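Local coordinates for protein NADPH Quinone Oxidoreductase (Streptococcus mutans, PDB 4F8Y) that probably catalyses the FAD-dependent two-electron reduction of quinones such as menadione, with NADPH as the electron donor, at residues Y141-K146 with V158-L163; I78-I83 with W123-H128. All coordinates share one frame; numbering follows the deposited sequence.

Contact 1: Y141-K146 with V158-L163. With FAD (flavin-adenine dinucleotide), chain E.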
loop_
_atom_site.group_PDB
_atom_site.type_symbol
_atom_site.label_atom_id
_atom_site.label_comp_id
_atom_site.label_asym_id
_atom_site.label_seq_id
_atom_site.Cartn_x
_atom_site.Cartn_y
_atom_site.Cartn_z
ATOM N N TYR A 141 -7.718 4.156 4.213
ATOM C CA TYR A 141 -8.349 5.161 3.343
ATOM C C TYR A 141 -7.645 6.526 3.428
ATOM O O TYR A 141 -8.295 7.571 3.577
ATOM C CB TYR A 141 -9.843 5.310 3.652
ATOM C CG TYR A 141 -10.709 4.275 2.975
ATOM C CD1 TYR A 141 -11.486 4.606 1.872
ATOM C CD2 TYR A 141 -10.751 2.969 3.435
ATOM C CE1 TYR A 141 -12.283 3.660 1.245
ATOM C CE2 TYR A 141 -11.542 2.018 2.815
ATOM C CZ TYR A 141 -12.303 2.371 1.721
ATOM O OH TYR A 141 -13.089 1.430 1.107
ATOM N N GLY A 142 -6.319 6.508 3.316
ATOM C CA GLY A 142 -5.525 7.724 3.388
ATOM C C GLY A 142 -5.038 8.063 4.785
ATOM O O GLY A 142 -4.124 8.868 4.940
ATOM N N LYS A 143 -5.653 7.448 5.796
ATOM C CA LYS A 143 -5.276 7.662 7.193
ATOM C C LYS A 143 -3.910 7.068 7.566
ATOM O O LYS A 143 -3.230 7.594 8.440
ATOM C CB LYS A 143 -6.368 7.154 8.151
ATOM C CG LYS A 143 -7.652 7.965 8.117
ATOM C CD LYS A 143 -8.641 7.495 9.176
ATOM C CE LYS A 143 -9.216 6.121 8.842
ATOM N NZ LYS A 143 -10.255 5.680 9.811
ATOM N N VAL A 144 -3.506 5.980 6.922
ATOM C CA VAL A 144 -2.172 5.430 7.164
ATOM C C VAL A 144 -1.088 6.419 6.710
ATOM O O VAL A 144 -0.230 6.803 7.497
ATOM C CB VAL A 144 -1.973 4.025 6.514
ATOM C CG1 VAL A 144 -0.501 3.657 6.441
ATOM C CG2 VAL A 144 -2.753 2.966 7.283
ATOM N N LEU A 145 -1.142 6.840 5.448
ATOM C CA LEU A 145 -0.198 7.827 4.903
ATOM C C LEU A 145 -0.124 9.122 5.728
ATOM O O LEU A 145 0.957 9.619 6.022
ATOM C CB LEU A 145 -0.541 8.146 3.442
ATOM C CG LEU A 145 0.333 9.160 2.695
ATOM C CD1 LEU A 145 1.751 8.627 2.529
ATOM C CD2 LEU A 145 -0.280 9.506 1.329
ATOM N N LYS A 146 -1.275 9.669 6.099
ATOM C CA LYS A 146 -1.306 10.838 6.964
ATOM C C LYS A 146 -0.737 10.581 8.360
ATOM O O LYS A 146 0.161 11.291 8.817
ATOM C CB LYS A 146 -2.738 11.361 7.119
ATOM C CG LYS A 146 -2.861 12.338 8.281
ATOM C CD LYS A 146 -4.060 13.257 8.159
ATOM C CE LYS A 146 -4.004 14.339 9.223
ATOM N NZ LYS A 146 -5.307 15.027 9.347
ATOM N N VAL A 158 -0.678 17.946 8.044
ATOM C CA VAL A 158 -1.087 17.117 6.921
ATOM C C VAL A 158 -2.600 17.277 6.775
ATOM O O VAL A 158 -3.353 16.964 7.699
ATOM C CB VAL A 158 -0.720 15.620 7.131
ATOM C CG1 VAL A 158 -1.319 14.748 6.025
ATOM C CG2 VAL A 158 0.791 15.433 7.203
ATOM N N LYS A 159 -3.030 17.798 5.626
ATOM C CA LYS A 159 -4.445 17.943 5.295
ATOM C C LYS A 159 -4.895 16.710 4.514
ATOM O O LYS A 159 -4.239 16.303 3.554
ATOM C CB LYS A 159 -4.647 19.214 4.457
ATOM C CG LYS A 159 -6.089 19.573 4.102
ATOM C CD LYS A 159 -6.145 20.947 3.416
ATOM C CE LYS A 159 -7.525 21.255 2.875
ATOM N NZ LYS A 159 -8.565 21.245 3.943
ATOM N N LEU A 160 -5.999 16.105 4.939
ATOM C CA LEU A 160 -6.560 14.959 4.231
ATOM C C LEU A 160 -7.898 15.338 3.595
ATOM O O LEU A 160 -8.875 15.622 4.286
ATOM C CB LEU A 160 -6.702 13.748 5.161
ATOM C CG LEU A 160 -7.367 12.490 4.598
ATOM C CD1 LEU A 160 -6.821 12.142 3.230
ATOM C CD2 LEU A 160 -7.200 11.310 5.559
ATOM N N THR A 161 -7.915 15.348 2.269
ATOM C CA THR A 161 -9.083 15.742 1.503
ATOM C C THR A 161 -9.643 14.536 0.749
ATOM O O THR A 161 -9.046 14.053 -0.220
ATOM C CB THR A 161 -8.737 16.897 0.527
ATOM O OG1 THR A 161 -8.422 18.076 1.279
ATOM C CG2 THR A 161 -9.908 17.201 -0.416
ATOM N N GLU A 162 -10.797 14.056 1.207
ATOM C CA GLU A 162 -11.423 12.861 0.651
ATOM C C GLU A 162 -12.618 13.215 -0.234
ATOM O O GLU A 162 -13.575 13.835 0.223
ATOM C CB GLU A 162 -11.858 11.928 1.782
ATOM C CG GLU A 162 -10.864 11.901 2.917
ATOM C CD GLU A 162 -11.359 11.146 4.122
ATOM O OE1 GLU A 162 -11.590 9.926 3.998
ATOM O OE2 GLU A 162 -11.494 11.764 5.201
ATOM N N LEU A 163 -12.540 12.823 -1.502
ATOM C CA LEU A 163 -13.642 12.984 -2.441
ATOM C C LEU A 163 -14.382 11.648 -2.528
ATOM O O LEU A 163 -13.949 10.720 -3.223
ATOM C CB LEU A 163 -13.128 13.438 -3.816
ATOM C CG LEU A 163 -12.125 14.608 -3.847
ATOM C CD1 LEU A 163 -11.859 15.086 -5.270
ATOM C CD2 LEU A 163 -12.588 15.759 -2.971
HETATM P PA FAD E . -12.382 7.496 -13.412
HETATM O O1A FAD E . -12.897 5.967 -13.735
HETATM O O2A FAD E . -11.253 7.833 -14.275
HETATM O O5B FAD E . -13.605 8.556 -13.631
HETATM C C5B FAD E . -14.691 8.514 -12.745
HETATM C C4B FAD E . -15.863 9.372 -13.189
HETATM O O4B FAD E . -15.607 10.811 -13.311
HETATM C C3B FAD E . -16.472 9.021 -14.607
HETATM O O3B FAD E . -17.845 8.783 -14.724
HETATM C C2B FAD E . -15.824 10.053 -15.511
HETATM O O2B FAD E . -16.293 10.152 -16.828
HETATM C C1B FAD E . -15.897 11.226 -14.615
HETATM N N9A FAD E . -15.080 12.373 -15.003
HETATM C C8A FAD E . -13.887 12.365 -15.605
HETATM N N7A FAD E . -13.476 13.678 -15.756
HETATM C C5A FAD E . -14.452 14.490 -15.226
HETATM C C6A FAD E . -14.560 15.855 -15.112
HETATM N N6A FAD E . -13.498 16.712 -15.616
HETATM N N1A FAD E . -15.643 16.398 -14.544
HETATM C C2A FAD E . -16.641 15.607 -14.077
HETATM N N3A FAD E . -16.530 14.255 -14.192
HETATM C C4A FAD E . -15.439 13.707 -14.762
HETATM N N1 FAD E . -13.054 2.515 -3.874
HETATM C C2 FAD E . -13.754 2.170 -2.551
HETATM O O2 FAD E . -14.411 3.221 -1.923
HETATM N N3 FAD E . -12.808 1.370 -1.615
HETATM C C4 FAD E . -11.845 0.240 -2.180
HETATM O O4 FAD E . -10.789 -0.061 -1.330
HETATM C C4X FAD E . -11.378 0.493 -3.631
HETATM N N5 FAD E . -10.453 -0.412 -4.308
HETATM C C5X FAD E . -10.199 -0.316 -5.732
HETATM C C6 FAD E . -9.215 -1.178 -6.276
HETATM C C7 FAD E . -8.935 -1.116 -7.612
HETATM C C7M FAD E . -7.866 -2.032 -8.202
HETATM C C8 FAD E . -9.597 -0.240 -8.401
HETATM C C8M FAD E . -9.284 -0.164 -9.892
HETATM C C9 FAD E . -10.549 0.591 -7.870
HETATM C C9A FAD E . -10.846 0.532 -6.491
HETATM N N10 FAD E . -11.847 1.428 -5.959
HETATM C C10 FAD E . -12.193 1.450 -4.532
HETATM C "C1'" FAD E . -12.408 2.466 -6.797
HETATM C "C2'" FAD E . -11.584 3.743 -6.959
HETATM O "O2'" FAD E . -11.206 4.389 -5.767
HETATM C "C3'" FAD E . -12.175 4.668 -8.004
HETATM O "O3'" FAD E . -12.341 4.059 -9.251
HETATM C "C4'" FAD E . -11.372 5.950 -8.092
HETATM O "O4'" FAD E . -11.055 6.516 -6.861
HETATM C "C5'" FAD E . -11.977 6.974 -9.026
HETATM O "O5'" FAD E . -11.030 7.866 -9.507
HETATM P P FAD E . -10.577 7.631 -11.064
HETATM O O1P FAD E . -9.575 8.859 -11.507
HETATM O O2P FAD E . -9.935 6.326 -11.202
HETATM O O3P FAD E . -12.051 7.615 -11.806
HETATM O O HOH W 1 -9.986 8.716 1.645
HETATM O O HOH W 2 -7.456 16.661 7.575
#
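K146, in the first turn of helix 143-150, comes closest in backbone to V158 of strand 155-163, their CA atoms 6.3 Å apart. The helix and strand are the second and third elements of a beta-alpha-beta unit of the flavodoxin-like fold, and the helix packs over an edge strand of the parallel sheet within the chain. G142, with a positive phi (92°), occupies the N-cap position, and the first helical bond here runs from K146 N to G142 O.

The side chains of V158, L160 and E162 alternate with those of K159 and T161 and point toward segment 141-146, V158 and L160 under the helix start and E162 under the loop before it. K146 has the largest share of the contact, followed by L160 and V158. K146 CG, anti to the backbone N (chi1 165°), starts an extended chain that slides past V158 in the opposite direction, with K146 CG 3.6 Å from V158 CG1. Farther along, K146 CD rests on L160 CB, and K146 CE comes 3.1 Å from V158 O, with K146 NZ 3.2 Å from the same oxygen. A water accepts a bond from L160 N and a weak one from K146 NZ. L160 sends CD2 to within 4.0 Å of G142 O, while K143 turns its amine to the carbonyls of M135 and V138.

At the other end, a second water donates to both Y141 O and E162 OE1, bridging loop and strand. The Y141 side chain leads away to the flavin. Its hydroxyl also bonds T130 OG1, and FAD O2 lies in the plane of the ring at its edge; FAD N3 donates to Y141 OH at 2.7 Å, with an angle of 161° at the hydrogen.

Contact 2: I78-I83 with W123-H128; sequences IFIFPI and WIITTH. With FAD (flavin-adenine dinucleotide), chain E.
F79, F81 and I83 pair with W123, I125 and T127 through five backbone hydrogen bonds that join two parallel strands in the middle of the sheet. F79 N to W123 O (2.7 Å) and I125 N to F79 O (2.6 Å) are the shortest, whereas T127 N to F81 O is weak at 3.3 Å. The short strand segments diverge by only 11°, and CA-H...O contacts such as I78 CA to W123 O fill in between the N-H bonds.

On the face carrying I78, I80 and I125, the I125 CD1 methyl meets both I78 CG2 and I80 CG1. I125 CG1 also lies 3.6 Å above the plane of the W123 ring, over its centre, while I78 CG2 reaches CE3 of that indole. On the other face, the F81 ring bridges two neighbours: its CE1 meets T126 CG2 at 3.5 Å and its CE2 meets I124 CG2. F81 CG stands between the backbone N and the carbonyl carbon (chi1 60°), which brings the ring alongside T126. I83, two residues on, crosses T126 at a slant, its CD1 3.6 Å from T126 CG2.

Beyond the C-terminal strand ends lies the cofactor. T127 OG1 shares a hydrogen bond with FAD O4', FAD O2' donates to I83 O at 2.8 Å, and H128 puts CB near FAD O2.

Farther out, W123 NE1 donates a hydrogen bond to T161 OG1, T126 OG1 one to T161 O, T130 N one to H128 ND1, and N16 ND2, from helix 15-26 over the opposite face, one to T127 OG1. L145 packs on F81 and I124, and L150 on F79 and I124. Such a site at the carboxyl edge of a central parallel sheet is characteristic of flavin-binding flavodoxin-like folds.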
loop_
_atom_site.group_PDB
_atom_site.type_symbol
_atom_site.label_atom_id
_atom_site.label_comp_id
_atom_site.label_asym_id
_atom_site.label_seq_id
_atom_site.Cartn_x
_atom_site.Cartn_y
_atom_site.Cartn_z
ATOM N N ILE A 78 1.984 17.488 -2.264
ATOM C CA ILE A 78 0.582 17.174 -2.492
ATOM C C ILE A 78 0.504 15.759 -3.059
ATOM O O ILE A 78 1.096 15.482 -4.099
ATOM C CB ILE A 78 -0.082 18.180 -3.463
ATOM C CG1 ILE A 78 0.123 19.618 -2.964
ATOM C CG2 ILE A 78 -1.552 17.848 -3.637
ATOM C CD1 ILE A 78 -0.273 20.708 -3.969
ATOM N N PHE A 79 -0.188 14.860 -2.364
ATOM C CA PHE A 79 -0.384 13.498 -2.861
ATOM C C PHE A 79 -1.772 13.337 -3.492
ATOM O O PHE A 79 -2.787 13.580 -2.838
ATOM C CB PHE A 79 -0.195 12.471 -1.744
ATOM C CG PHE A 79 1.216 12.389 -1.216
ATOM C CD1 PHE A 79 2.136 11.513 -1.776
ATOM C CD2 PHE A 79 1.620 13.181 -0.156
ATOM C CE1 PHE A 79 3.437 11.433 -1.282
ATOM C CE2 PHE A 79 2.921 13.106 0.339
ATOM C CZ PHE A 79 3.824 12.231 -0.226
ATOM N N ILE A 80 -1.806 12.935 -4.763
ATOM C CA ILE A 80 -3.069 12.692 -5.468
ATOM C C ILE A 80 -3.181 11.233 -5.916
ATOM O O ILE A 80 -2.385 10.771 -6.733
ATOM C CB ILE A 80 -3.209 13.605 -6.718
ATOM C CG1 ILE A 80 -3.170 15.083 -6.319
ATOM C CG2 ILE A 80 -4.498 13.271 -7.493
ATOM C CD1 ILE A 80 -3.059 16.023 -7.498
ATOM N N PHE A 81 -4.173 10.509 -5.401
ATOM C CA PHE A 81 -4.346 9.101 -5.774
ATOM C C PHE A 81 -5.754 8.539 -5.540
ATOM O O PHE A 81 -6.471 9.015 -4.652
ATOM C CB PHE A 81 -3.291 8.213 -5.074
ATOM C CG PHE A 81 -3.338 8.260 -3.566
ATOM C CD1 PHE A 81 -4.137 7.382 -2.853
ATOM C CD2 PHE A 81 -2.563 9.167 -2.861
ATOM C CE1 PHE A 81 -4.172 7.424 -1.462
ATOM C CE2 PHE A 81 -2.591 9.208 -1.474
ATOM C CZ PHE A 81 -3.398 8.337 -0.775
ATOM N N PRO A 82 -6.148 7.520 -6.341
ATOM C CA PRO A 82 -7.372 6.759 -6.050
ATOM C C PRO A 82 -7.113 5.787 -4.910
ATOM O O PRO A 82 -6.000 5.270 -4.788
ATOM C CB PRO A 82 -7.621 5.944 -7.330
ATOM C CG PRO A 82 -6.431 6.130 -8.206
ATOM C CD PRO A 82 -5.406 6.963 -7.486
ATOM N N ILE A 83 -8.126 5.539 -4.090
ATOM C CA ILE A 83 -8.055 4.466 -3.116
ATOM C C ILE A 83 -8.172 3.124 -3.845
ATOM O O ILE A 83 -9.173 2.872 -4.520
ATOM C CB ILE A 83 -9.179 4.582 -2.069
ATOM C CG1 ILE A 83 -8.933 5.787 -1.163
ATOM C CG2 ILE A 83 -9.267 3.315 -1.228
ATOM C CD1 ILE A 83 -7.550 5.806 -0.541
ATOM N N TRP A 123 -0.517 17.707 1.641
ATOM C CA TRP A 123 -1.934 17.651 1.348
ATOM C C TRP A 123 -2.135 16.331 0.636
ATOM O O TRP A 123 -1.413 16.015 -0.308
ATOM C CB TRP A 123 -2.321 18.821 0.442
ATOM C CG TRP A 123 -3.784 18.950 0.121
ATOM C CD1 TRP A 123 -4.838 18.439 0.825
ATOM C CD2 TRP A 123 -4.351 19.683 -0.971
ATOM N NE1 TRP A 123 -6.025 18.788 0.219
ATOM C CE2 TRP A 123 -5.750 19.556 -0.882
ATOM C CE3 TRP A 123 -3.806 20.434 -2.023
ATOM C CZ2 TRP A 123 -6.612 20.152 -1.802
ATOM C CZ3 TRP A 123 -4.657 21.016 -2.934
ATOM C CH2 TRP A 123 -6.046 20.874 -2.818
ATOM N N ILE A 124 -3.082 15.538 1.116
ATOM C CA ILE A 124 -3.411 14.279 0.474
ATOM C C ILE A 124 -4.797 14.413 -0.140
ATOM O O ILE A 124 -5.763 14.747 0.554
ATOM C CB ILE A 124 -3.391 13.107 1.469
ATOM C CG1 ILE A 124 -1.988 12.917 2.045
ATOM C CG2 ILE A 124 -3.895 11.842 0.797
ATOM C CD1 ILE A 124 -1.956 12.142 3.336
ATOM N N ILE A 125 -4.886 14.190 -1.448
ATOM C CA ILE A 125 -6.173 14.205 -2.137
ATOM C C ILE A 125 -6.554 12.801 -2.611
ATOM O O ILE A 125 -5.891 12.221 -3.469
ATOM C CB ILE A 125 -6.214 15.209 -3.316
ATOM C CG1 ILE A 125 -5.680 16.574 -2.880
ATOM C CG2 ILE A 125 -7.643 15.362 -3.821
ATOM C CD1 ILE A 125 -5.340 17.487 -4.034
ATOM N N THR A 126 -7.626 12.272 -2.031
ATOM C CA THR A 126 -8.070 10.917 -2.318
ATOM C C THR A 126 -9.409 10.897 -3.055
ATOM O O THR A 126 -10.237 11.798 -2.900
ATOM C CB THR A 126 -8.211 10.065 -1.022
ATOM O OG1 THR A 126 -8.601 10.907 0.066
ATOM C CG2 THR A 126 -6.910 9.394 -0.661
ATOM N N THR A 127 -9.599 9.858 -3.860
ATOM C CA THR A 127 -10.886 9.555 -4.468
ATOM C C THR A 127 -11.276 8.108 -4.108
ATOM O O THR A 127 -10.418 7.239 -3.996
ATOM C CB THR A 127 -10.848 9.774 -6.007
ATOM O OG1 THR A 127 -9.820 8.967 -6.601
ATOM C CG2 THR A 127 -10.567 11.229 -6.321
ATOM N N HIS A 128 -12.564 7.858 -3.896
ATOM C CA HIS A 128 -13.057 6.492 -3.680
ATOM C C HIS A 128 -14.592 6.428 -3.738
ATOM O O HIS A 128 -15.254 7.457 -3.859
ATOM C CB HIS A 128 -12.525 5.906 -2.368
ATOM C CG HIS A 128 -12.911 6.691 -1.151
ATOM N ND1 HIS A 128 -14.145 6.572 -0.547
ATOM C CD2 HIS A 128 -12.221 7.600 -0.423
ATOM C CE1 HIS A 128 -14.201 7.381 0.496
ATOM N NE2 HIS A 128 -13.046 8.014 0.596
HETATM P PA FAD E . -12.382 7.496 -13.412
HETATM O O1A FAD E . -12.897 5.967 -13.735
HETATM O O2A FAD E . -11.253 7.833 -14.275
HETATM O O5B FAD E . -13.605 8.556 -13.631
HETATM C C5B FAD E . -14.691 8.514 -12.745
HETATM C C4B FAD E . -15.863 9.372 -13.189
HETATM O O4B FAD E . -15.607 10.811 -13.311
HETATM C C3B FAD E . -16.472 9.021 -14.607
HETATM O O3B FAD E . -17.845 8.783 -14.724
HETATM C C2B FAD E . -15.824 10.053 -15.511
HETATM O O2B FAD E . -16.293 10.152 -16.828
HETATM C C1B FAD E . -15.897 11.226 -14.615
HETATM N N9A FAD E . -15.080 12.373 -15.003
HETATM C C8A FAD E . -13.887 12.365 -15.605
HETATM N N7A FAD E . -13.476 13.678 -15.756
HETATM C C5A FAD E . -14.452 14.490 -15.226
HETATM C C6A FAD E . -14.560 15.855 -15.112
HETATM N N6A FAD E . -13.498 16.712 -15.616
HETATM N N1A FAD E . -15.643 16.398 -14.544
HETATM C C2A FAD E . -16.641 15.607 -14.077
HETATM N N3A FAD E . -16.530 14.255 -14.192
HETATM C C4A FAD E . -15.439 13.707 -14.762
HETATM N N1 FAD E . -13.054 2.515 -3.874
HETATM C C2 FAD E . -13.754 2.170 -2.551
HETATM O O2 FAD E . -14.411 3.221 -1.923
HETATM N N3 FAD E . -12.808 1.370 -1.615
HETATM C C4 FAD E . -11.845 0.240 -2.180
HETATM O O4 FAD E . -10.789 -0.061 -1.330
HETATM C C4X FAD E . -11.378 0.493 -3.631
HETATM N N5 FAD E . -10.453 -0.412 -4.308
HETATM C C5X FAD E . -10.199 -0.316 -5.732
HETATM C C6 FAD E . -9.215 -1.178 -6.276
HETATM C C7 FAD E . -8.935 -1.116 -7.612
HETATM C C7M FAD E . -7.866 -2.032 -8.202
HETATM C C8 FAD E . -9.597 -0.240 -8.401
HETATM C C8M FAD E . -9.284 -0.164 -9.892
HETATM C C9 FAD E . -10.549 0.591 -7.870
HETATM C C9A FAD E . -10.846 0.532 -6.491
HETATM N N10 FAD E . -11.847 1.428 -5.959
HETATM C C10 FAD E . -12.193 1.450 -4.532
HETATM C "C1'" FAD E . -12.408 2.466 -6.797
HETATM C "C2'" FAD E . -11.584 3.743 -6.959
HETATM O "O2'" FAD E . -11.206 4.389 -5.767
HETATM C "C3'" FAD E . -12.175 4.668 -8.004
HETATM O "O3'" FAD E . -12.341 4.059 -9.251
HETATM C "C4'" FAD E . -11.372 5.950 -8.092
HETATM O "O4'" FAD E . -11.055 6.516 -6.861
HETATM C "C5'" FAD E . -11.977 6.974 -9.026
HETATM O "O5'" FAD E . -11.030 7.866 -9.507
HETATM P P FAD E . -10.577 7.631 -11.064
HETATM O O1P FAD E . -9.575 8.859 -11.507
HETATM O O2P FAD E . -9.935 6.326 -11.202
HETATM O O3P FAD E . -12.051 7.615 -11.806
#

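Overall arrangement
The centres of contacts 1 and 2 lie about 7 Å apart, and the two follow in series along the chain, contact 2 closing before contact 1 opens. Strand 120-127 belongs to contact 2 and starts the beta-alpha-beta unit whose helix 143-150 and strand 155-163 form contact 1; strands 120-127 and 155-163 are neighbours in the parallel sheet of five. Contact 2 joins the middle strand to the next one and is wholly buried, and contact 1 pairs the edge strand with a covering helix. Both reach FAD, from strand ends and the loops after them, and the rings of Y141 and H128 meet edge to face. The flavin pocket therefore draws on both, with menadione close to Y141.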